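Long-range contact in alcohol dehydrogenase (Aeropyrum pernix, PDB 1H2B), which probably oxidises alcohols with NAD+ as a zinc-dependent dehydrogenase of a hyperthermophilic archaeon: residues L77-A89 and G94-A106. Sequence-based numbering, arbitrary orientation.
With ZN (zinc ion), chain J; OCA (octanoic acid (caprylic acid)), chain H.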
loop_
_atom_site.group_PDB
_atom_site.type_symbol
_atom_site.label_atom_id
_atom_site.label_comp_id
_atom_site.label_asym_id
_atom_site.label_seq_id
_atom_site.Cartn_x
_atom_site.Cartn_y
_atom_site.Cartn_z
ATOM N N LEU B 77 -15.099 3.738 -35.926
ATOM C CA LEU B 77 -15.177 3.480 -34.473
ATOM C C LEU B 77 -14.732 2.042 -34.196
ATOM O O LEU B 77 -14.464 1.253 -35.118
ATOM C CB LEU B 77 -16.601 3.714 -33.944
ATOM C CG LEU B 77 -17.171 5.139 -33.950
ATOM C CD1 LEU B 77 -18.265 5.302 -32.841
ATOM C CD2 LEU B 77 -16.212 6.289 -34.010
ATOM N N GLY B 78 -14.669 1.708 -32.907
ATOM C CA GLY B 78 -14.487 0.324 -32.422
ATOM C C GLY B 78 -13.181 0.204 -31.651
ATOM O O GLY B 78 -12.107 0.184 -32.269
ATOM N N HIS B 79 -13.256 0.075 -30.326
ATOM C CA HIS B 79 -12.028 0.057 -29.513
ATOM C C HIS B 79 -11.913 -1.181 -28.616
ATOM O O HIS B 79 -11.107 -1.191 -27.661
ATOM C CB HIS B 79 -11.935 1.331 -28.640
ATOM C CG HIS B 79 -13.136 1.532 -27.767
ATOM N ND1 HIS B 79 -14.271 2.184 -28.212
ATOM C CD2 HIS B 79 -13.357 1.225 -26.461
ATOM C CE1 HIS B 79 -15.155 2.218 -27.225
ATOM N NE2 HIS B 79 -14.639 1.626 -26.163
ATOM N N GLU B 80 -12.617 -2.231 -28.976
ATOM C CA GLU B 80 -12.690 -3.440 -28.164
ATOM C C GLU B 80 -12.484 -4.621 -29.089
ATOM O O GLU B 80 -13.406 -5.318 -29.517
ATOM C CB GLU B 80 -14.045 -3.454 -27.406
ATOM C CG GLU B 80 -14.200 -4.622 -26.447
ATOM C CD GLU B 80 -15.453 -4.450 -25.613
ATOM O OE1 GLU B 80 -16.490 -4.961 -26.052
ATOM O OE2 GLU B 80 -15.383 -3.794 -24.555
ATOM N N ASN B 81 -11.201 -4.883 -29.392
ATOM C CA ASN B 81 -10.898 -5.674 -30.590
ATOM C C ASN B 81 -10.074 -6.924 -30.385
ATOM O O ASN B 81 -9.086 -6.900 -29.672
ATOM C CB ASN B 81 -10.159 -4.767 -31.574
ATOM C CG ASN B 81 -11.020 -3.559 -31.931
ATOM O OD1 ASN B 81 -12.161 -3.750 -32.352
ATOM N ND2 ASN B 81 -10.470 -2.355 -31.811
ATOM N N VAL B 82 -10.479 -7.991 -31.067
ATOM C CA VAL B 82 -9.654 -9.199 -31.218
ATOM C C VAL B 82 -9.552 -9.547 -32.697
ATOM O O VAL B 82 -10.414 -9.126 -33.497
ATOM C CB VAL B 82 -10.224 -10.443 -30.480
ATOM C CG1 VAL B 82 -10.049 -10.286 -28.943
ATOM C CG2 VAL B 82 -11.676 -10.734 -30.895
ATOM N N GLY B 83 -8.516 -10.294 -33.063
ATOM C CA GLY B 83 -8.389 -10.641 -34.458
ATOM C C GLY B 83 -7.155 -11.501 -34.668
ATOM O O GLY B 83 -6.672 -12.157 -33.757
ATOM N N TYR B 84 -6.709 -11.488 -35.917
ATOM C CA TYR B 84 -5.546 -12.274 -36.309
ATOM C C TYR B 84 -4.553 -11.325 -36.947
ATOM O O TYR B 84 -4.929 -10.417 -37.705
ATOM C CB TYR B 84 -5.953 -13.334 -37.337
ATOM C CG TYR B 84 -6.981 -14.300 -36.844
ATOM C CD1 TYR B 84 -8.343 -14.081 -37.076
ATOM C CD2 TYR B 84 -6.596 -15.403 -36.114
ATOM C CE1 TYR B 84 -9.313 -14.982 -36.607
ATOM C CE2 TYR B 84 -7.540 -16.312 -35.640
ATOM C CZ TYR B 84 -8.891 -16.086 -35.896
ATOM O OH TYR B 84 -9.828 -16.972 -35.457
ATOM N N ILE B 85 -3.276 -11.500 -36.638
ATOM C CA ILE B 85 -2.274 -10.656 -37.284
ATOM C C ILE B 85 -2.472 -10.799 -38.794
ATOM O O ILE B 85 -2.651 -11.928 -39.289
ATOM C CB ILE B 85 -0.841 -11.080 -36.882
ATOM C CG1 ILE B 85 -0.583 -10.857 -35.367
ATOM C CG2 ILE B 85 0.210 -10.345 -37.725
ATOM C CD1 ILE B 85 -0.519 -9.415 -34.899
ATOM N N GLU B 86 -2.384 -9.662 -39.494
ATOM C CA GLU B 86 -2.369 -9.700 -40.964
ATOM C C GLU B 86 -0.929 -9.507 -41.438
ATOM O O GLU B 86 -0.409 -10.343 -42.221
ATOM C CB GLU B 86 -3.333 -8.679 -41.559
ATOM C CG GLU B 86 -3.160 -8.653 -43.089
ATOM C CD GLU B 86 -3.630 -9.929 -43.762
ATOM O OE1 GLU B 86 -4.526 -10.657 -43.245
ATOM O OE2 GLU B 86 -3.076 -10.210 -44.854
ATOM N N GLU B 87 -0.291 -8.415 -41.019
ATOM C CA GLU B 87 1.126 -8.188 -41.308
ATOM C C GLU B 87 1.757 -7.308 -40.273
ATOM O O GLU B 87 1.060 -6.663 -39.476
ATOM C CB GLU B 87 1.276 -7.543 -42.694
ATOM C CG GLU B 87 0.656 -6.151 -42.791
ATOM C CD GLU B 87 0.889 -5.548 -44.159
ATOM O OE1 GLU B 87 -0.086 -5.130 -44.780
ATOM O OE2 GLU B 87 2.060 -5.481 -44.585
ATOM N N VAL B 88 3.087 -7.278 -40.278
ATOM C CA VAL B 88 3.841 -6.465 -39.336
ATOM C C VAL B 88 5.007 -5.785 -40.024
ATOM O O VAL B 88 5.531 -6.277 -41.079
ATOM C CB VAL B 88 4.370 -7.286 -38.114
ATOM C CG1 VAL B 88 3.217 -8.025 -37.366
ATOM C CG2 VAL B 88 5.450 -8.290 -38.545
ATOM N N ALA B 89 5.453 -4.687 -39.425
ATOM C CA ALA B 89 6.532 -3.868 -39.958
ATOM C C ALA B 89 7.833 -4.368 -39.436
ATOM O O ALA B 89 7.855 -5.294 -38.634
ATOM C CB ALA B 89 6.360 -2.414 -39.551
ATOM N N GLY B 94 7.958 -11.830 -32.725
ATOM C CA GLY B 94 7.037 -12.838 -32.219
ATOM C C GLY B 94 5.614 -12.800 -32.781
ATOM O O GLY B 94 4.733 -13.453 -32.252
ATOM N N LEU B 95 5.418 -12.054 -33.863
ATOM C CA LEU B 95 4.088 -11.941 -34.505
ATOM C C LEU B 95 4.130 -12.202 -35.985
ATOM O O LEU B 95 4.946 -11.626 -36.689
ATOM C CB LEU B 95 3.510 -10.529 -34.246
ATOM C CG LEU B 95 3.200 -10.174 -32.784
ATOM C CD1 LEU B 95 2.947 -8.649 -32.612
ATOM C CD2 LEU B 95 2.049 -11.017 -32.261
ATOM N N GLU B 96 3.234 -13.055 -36.450
ATOM C CA GLU B 96 3.167 -13.342 -37.881
ATOM C C GLU B 96 1.733 -13.584 -38.295
ATOM O O GLU B 96 0.852 -13.899 -37.476
ATOM C CB GLU B 96 4.136 -14.470 -38.277
ATOM C CG GLU B 96 3.786 -15.806 -37.713
ATOM C CD GLU B 96 4.866 -16.886 -37.918
ATOM O OE1 GLU B 96 5.951 -16.631 -38.455
ATOM O OE2 GLU B 96 4.595 -17.990 -37.481
ATOM N N LYS B 97 1.503 -13.440 -39.600
ATOM C CA LYS B 97 0.177 -13.613 -40.157
ATOM C C LYS B 97 -0.496 -14.843 -39.587
ATOM O O LYS B 97 0.063 -15.950 -39.608
ATOM C CB LYS B 97 0.217 -13.655 -41.725
ATOM C CG LYS B 97 -1.190 -13.871 -42.330
ATOM C CD LYS B 97 -1.359 -13.330 -43.754
ATOM C CE LYS B 97 -2.778 -13.692 -44.251
ATOM N NZ LYS B 97 -3.134 -13.028 -45.531
ATOM N N GLY B 98 -1.713 -14.650 -39.108
ATOM C CA GLY B 98 -2.558 -15.720 -38.603
ATOM C C GLY B 98 -2.567 -15.829 -37.079
ATOM O O GLY B 98 -3.451 -16.533 -36.547
ATOM N N ASP B 99 -1.630 -15.171 -36.385
ATOM C CA ASP B 99 -1.557 -15.347 -34.932
ATOM C C ASP B 99 -2.804 -14.691 -34.308
ATOM O O ASP B 99 -3.061 -13.523 -34.584
ATOM C CB ASP B 99 -0.334 -14.652 -34.358
ATOM C CG ASP B 99 0.977 -15.383 -34.626
ATOM O OD1 ASP B 99 0.890 -16.584 -34.972
ATOM O OD2 ASP B 99 2.089 -14.786 -34.456
ATOM N N PRO B 100 -3.538 -15.386 -33.450
ATOM C CA PRO B 100 -4.680 -14.750 -32.778
ATOM C C PRO B 100 -4.204 -13.809 -31.682
ATOM O O PRO B 100 -3.259 -14.117 -30.941
ATOM C CB PRO B 100 -5.451 -15.925 -32.168
ATOM C CG PRO B 100 -4.308 -16.983 -31.915
ATOM C CD PRO B 100 -3.420 -16.836 -33.134
ATOM N N VAL B 101 -4.889 -12.670 -31.585
ATOM C CA VAL B 101 -4.444 -11.613 -30.674
ATOM C C VAL B 101 -5.644 -10.870 -30.097
ATOM O O VAL B 101 -6.768 -10.843 -30.673
ATOM C CB VAL B 101 -3.534 -10.562 -31.368
ATOM C CG1 VAL B 101 -2.211 -11.212 -31.855
ATOM C CG2 VAL B 101 -4.264 -9.834 -32.535
ATOM N N ILE B 102 -5.405 -10.270 -28.929
ATOM C CA ILE B 102 -6.338 -9.320 -28.348
ATOM C C ILE B 102 -5.578 -8.015 -28.209
ATOM O O ILE B 102 -4.378 -7.987 -27.948
ATOM C CB ILE B 102 -6.923 -9.820 -26.985
ATOM C CG1 ILE B 102 -7.931 -8.774 -26.402
ATOM C CG2 ILE B 102 -5.793 -10.089 -25.928
ATOM C CD1 ILE B 102 -8.780 -9.430 -25.277
ATOM N N LEU B 103 -6.278 -6.913 -28.430
ATOM C CA LEU B 103 -5.621 -5.610 -28.456
ATOM C C LEU B 103 -5.926 -4.737 -27.280
ATOM O O LEU B 103 -7.098 -4.421 -27.000
ATOM C CB LEU B 103 -5.963 -4.817 -29.742
ATOM C CG LEU B 103 -5.696 -5.594 -31.033
ATOM C CD1 LEU B 103 -6.073 -4.735 -32.283
ATOM C CD2 LEU B 103 -4.228 -5.958 -31.123
ATOM N N HIS B 104 -4.874 -4.280 -26.591
ATOM C CA HIS B 104 -5.053 -3.200 -25.630
ATOM C C HIS B 104 -5.489 -1.938 -26.380
ATOM O O HIS B 104 -4.990 -1.667 -27.468
ATOM C CB HIS B 104 -3.735 -2.914 -24.925
ATOM C CG HIS B 104 -3.885 -1.984 -23.768
ATOM N ND1 HIS B 104 -3.999 -0.621 -23.930
ATOM C CD2 HIS B 104 -4.051 -2.232 -22.452
ATOM C CE1 HIS B 104 -4.216 -0.053 -22.748
ATOM N NE2 HIS B 104 -4.243 -1.018 -21.831
ATOM N N PRO B 105 -6.490 -1.217 -25.884
ATOM C CA PRO B 105 -7.031 -0.138 -26.721
ATOM C C PRO B 105 -6.140 1.070 -26.901
ATOM O O PRO B 105 -6.457 1.876 -27.766
ATOM C CB PRO B 105 -8.366 0.227 -26.035
ATOM C CG PRO B 105 -8.338 -0.428 -24.691
ATOM C CD PRO B 105 -7.258 -1.420 -24.636
ATOM N N ALA B 106 -5.086 1.244 -26.107
ATOM C CA ALA B 106 -4.179 2.393 -26.225
ATOM C C ALA B 106 -2.994 2.039 -27.111
ATOM O O ALA B 106 -2.473 0.925 -27.044
ATOM C CB ALA B 106 -3.638 2.762 -24.847
HETATM ZN ZN ZN J . -15.396 1.408 -24.251
HETATM C C1 OCA H . -13.676 3.540 -23.227
HETATM C C2 OCA H . -13.495 4.986 -22.742
HETATM C C3 OCA H . -12.009 5.384 -22.747
HETATM C C4 OCA H . -11.747 6.879 -22.658
HETATM C C5 OCA H . -10.255 7.140 -22.855
HETATM C C6 OCA H . -9.900 8.594 -22.551
HETATM C C7 OCA H . -8.405 8.887 -22.628
HETATM C C8 OCA H . -8.168 10.353 -22.315
HETATM O O1 OCA H . -14.832 3.093 -23.465
HETATM O O2 OCA H . -12.685 2.792 -23.355
HETATM O O HOH W 1 -9.089 -3.124 -28.383
HETATM O O HOH W 2 -6.287 -11.801 -44.771
#
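The antiparallel beta hairpin of strands 81-88 and 100-103, in the GroES-like domain, is joined in its middle by Gly83 and Val101, a hydrogen-bonded pair with Gly83 N to Val101 O at 3.0 Å and Val101 N to Gly83 O at 2.9 Å. Backbone bonds from Leu103 N to Asn81 O and from Ile85 N to Asp99 O extend the pairing. Beyond Leu103, a water takes over: it accepts from Asn81 N and donates to the carbonyls of His79 and Leu103, bridging the two chains where the direct backbone bonds end. On one face Val82 CG1 meets Ile102 CG1 at 3.6 Å, and the ring of Tyr84 lies obliquely against Pro100, its edge near Gly98 O. Ile85 turns CG1 beside its own backbone N (chi1 -65°), which sets CG1 and CD1 against Val101 CG1 and brings CD1 to 4.0 Å from Leu95 CD2. The type II turn from Glu96 to Asp99 is tied back by Gly98 N to Ile85 O. Beside it, extended Lys97 runs along Glu86, whose chain bends at chi2 (68°) to place OE2 2.9 Å from NZ, on the syn side of the carboxylate. An alanine in place of Glu86 would probably leave the Lys97 ammonium without this mate and free to swing. At the other end, His79 NE2 binds the zinc ion at 2.1 Å, alongside Cys54, Asp168 and octanoic acid O1. Strand 44-52 flanks strand 81-88, strand 148-150 pairs with 100-103, and Ile102 packs on Leu166 and Ala167 of helix 166-181.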